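Local coordinates for protein alginate lyase AlgAT5 (Defluviitalea, PDB 5ZQI) that probably cleaves alginate by beta-elimination, as a polysaccharide lyase of family 7 built on a beta-sandwich fold, at residues A[104-108]-A[240-246]. Residues are numbered along the deposited sequence; the frame is centred on the assembly and turned at random.
Sequences FKAHC and GMYTQSN
Thr-243 hands its hydroxyl to the backbone of the facing strand: OG1 donates to Ala-106 O at 2.8 Å, approaching tilted 30° from the carbonyl plane. With OG1 lying beside its own backbone N (chi1 -59°), the hydroxyl also rests against the Ala-106 methyl, while CG2 turns toward Cys-108 SG. A valine in place of Thr-243 has no hydroxyl, and would probably cost the facing strands the hydrogen bond to Ala-106 O that ties them across the interface. Farther back along the strands, Met-241 CB sits 3.8 Å from Phe-104 CB; the Met-241 chain, bent at chi2 and chi3, then leads away from the contact and also touches Val-161 and Val-163. Gly-240 lays its CA over one face of the Phe-104 ring, a CH-pi contact 4.0 Å from the centroid, with backbone angles suited to glycine. Past the strand ends, Cys-108 SG meets Ser-245 CB at 3.8 Å, the Ser-245 hydroxyl being hydrogen-bonded to Asp-251. Backbone pairing fixes each strand within its own sheet, Ala-106 to Gly-257 and Met-241 to Cys-121. The two strands run nearly parallel, 17° apart, yet belong to different sheets, packed face to face in the beta-sandwich that characterises this alginate lyase.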
loop_
_atom_site.group_PDB
_atom_site.type_symbol
_atom_site.label_atom_id
_atom_site.label_comp_id
_atom_site.label_asym_id
_atom_site.label_seq_id
_atom_site.Cartn_x
_atom_site.Cartn_y
_atom_site.Cartn_z
ATOM N N PHE A 104 -4.382 -7.534 5.026
ATOM C CA PHE A 104 -3.450 -7.804 3.929
ATOM C C PHE A 104 -2.220 -8.453 4.555
ATOM O O PHE A 104 -1.588 -7.858 5.436
ATOM C CB PHE A 104 -3.031 -6.536 3.188
ATOM C CG PHE A 104 -4.144 -5.792 2.501
ATOM C CD1 PHE A 104 -5.004 -4.967 3.224
ATOM C CD2 PHE A 104 -4.304 -5.870 1.130
ATOM C CE1 PHE A 104 -6.000 -4.267 2.554
ATOM C CE2 PHE A 104 -5.290 -5.178 0.484
ATOM C CZ PHE A 104 -6.137 -4.376 1.188
ATOM N N LYS A 105 -1.839 -9.630 4.061
ATOM C CA LYS A 105 -0.669 -10.359 4.552
ATOM C C LYS A 105 0.208 -10.752 3.378
ATOM O O LYS A 105 -0.293 -11.289 2.400
ATOM C CB LYS A 105 -1.090 -11.614 5.344
ATOM C CG LYS A 105 0.075 -12.532 5.695
ATOM C CD LYS A 105 -0.374 -13.697 6.554
ATOM C CE LYS A 105 0.762 -14.701 6.737
ATOM N NZ LYS A 105 0.425 -15.855 7.601
ATOM N N ALA A 106 1.522 -10.541 3.493
ATOM C CA ALA A 106 2.482 -11.084 2.535
ATOM C C ALA A 106 3.661 -11.662 3.297
ATOM O O ALA A 106 4.346 -10.944 4.033
ATOM C CB ALA A 106 2.930 -10.019 1.523
ATOM N N HIS A 107 3.869 -12.959 3.120
ATOM C CA HIS A 107 4.940 -13.679 3.799
ATOM C C HIS A 107 6.242 -13.632 3.014
ATOM O O HIS A 107 6.248 -13.501 1.795
ATOM C CB HIS A 107 4.529 -15.134 4.045
ATOM C CG HIS A 107 4.192 -15.893 2.797
ATOM N ND1 HIS A 107 3.305 -15.421 1.849
ATOM C CD2 HIS A 107 4.643 -17.082 2.336
ATOM C CE1 HIS A 107 3.226 -16.297 0.859
ATOM N NE2 HIS A 107 4.017 -17.318 1.139
ATOM N N CYS A 108 7.354 -13.775 3.742
ATOM C CA CYS A 108 8.680 -13.584 3.150
ATOM C C CYS A 108 9.007 -14.632 2.109
ATOM O O CYS A 108 9.856 -14.393 1.239
ATOM C CB CYS A 108 9.738 -13.551 4.261
ATOM S SG CYS A 108 9.586 -12.117 5.369
ATOM N N GLY A 240 -1.902 -1.452 0.646
ATOM C CA GLY A 240 -1.952 -2.820 1.103
ATOM C C GLY A 240 -0.694 -3.147 1.865
ATOM O O GLY A 240 -0.217 -2.327 2.670
ATOM N N MET A 241 -0.132 -4.326 1.595
ATOM C CA MET A 241 1.078 -4.786 2.275
ATOM C C MET A 241 2.147 -5.200 1.281
ATOM O O MET A 241 1.939 -6.119 0.485
ATOM C CB MET A 241 0.735 -5.963 3.219
ATOM C CG MET A 241 1.933 -6.659 3.872
ATOM S SD MET A 241 3.097 -5.531 4.692
ATOM C CE MET A 241 2.007 -4.732 5.880
ATOM N N TYR A 242 3.295 -4.531 1.343
ATOM C CA TYR A 242 4.469 -4.801 0.496
ATOM C C TYR A 242 5.616 -5.095 1.449
ATOM O O TYR A 242 6.199 -4.179 2.046
ATOM C CB TYR A 242 4.733 -3.615 -0.419
ATOM C CG TYR A 242 5.818 -3.762 -1.452
ATOM C CD1 TYR A 242 6.265 -5.012 -1.878
ATOM C CD2 TYR A 242 6.385 -2.637 -2.017
ATOM C CE1 TYR A 242 7.244 -5.130 -2.858
ATOM C CE2 TYR A 242 7.353 -2.750 -2.970
ATOM C CZ TYR A 242 7.767 -3.985 -3.387
ATOM O OH TYR A 242 8.770 -4.089 -4.360
ATOM N N THR A 243 5.875 -6.384 1.666
ATOM C CA THR A 243 6.827 -6.820 2.689
ATOM C C THR A 243 8.255 -6.708 2.181
ATOM O O THR A 243 8.628 -7.402 1.235
ATOM C CB THR A 243 6.514 -8.249 3.103
ATOM O OG1 THR A 243 5.157 -8.279 3.598
ATOM C CG2 THR A 243 7.447 -8.716 4.210
ATOM N N GLN A 244 9.082 -5.877 2.827
ATOM C CA GLN A 244 10.445 -5.637 2.326
ATOM C C GLN A 244 11.436 -6.627 2.930
ATOM O O GLN A 244 12.475 -6.257 3.466
ATOM C CB GLN A 244 10.895 -4.207 2.589
ATOM C CG GLN A 244 9.898 -3.156 2.190
ATOM C CD GLN A 244 9.748 -3.039 0.711
ATOM O OE1 GLN A 244 10.658 -2.560 0.042
ATOM N NE2 GLN A 244 8.601 -3.451 0.189
ATOM N N SER A 245 11.118 -7.905 2.839
ATOM C CA SER A 245 12.059 -8.946 3.220
ATOM C C SER A 245 11.776 -10.195 2.409
ATOM O O SER A 245 10.759 -10.301 1.726
ATOM C CB SER A 245 12.003 -9.221 4.721
ATOM O OG SER A 245 13.116 -10.036 5.031
ATOM N N ASN A 246 12.715 -11.125 2.467
ATOM C CA ASN A 246 12.634 -12.424 1.805
ATOM C C ASN A 246 13.661 -13.328 2.480
ATOM O O ASN A 246 14.339 -12.927 3.433
ATOM C CB ASN A 246 12.836 -12.246 0.298
ATOM C CG ASN A 246 14.194 -11.637 -0.048
ATOM O OD1 ASN A 246 15.197 -12.002 0.536
ATOM N ND2 ASN A 246 14.210 -10.691 -0.977
#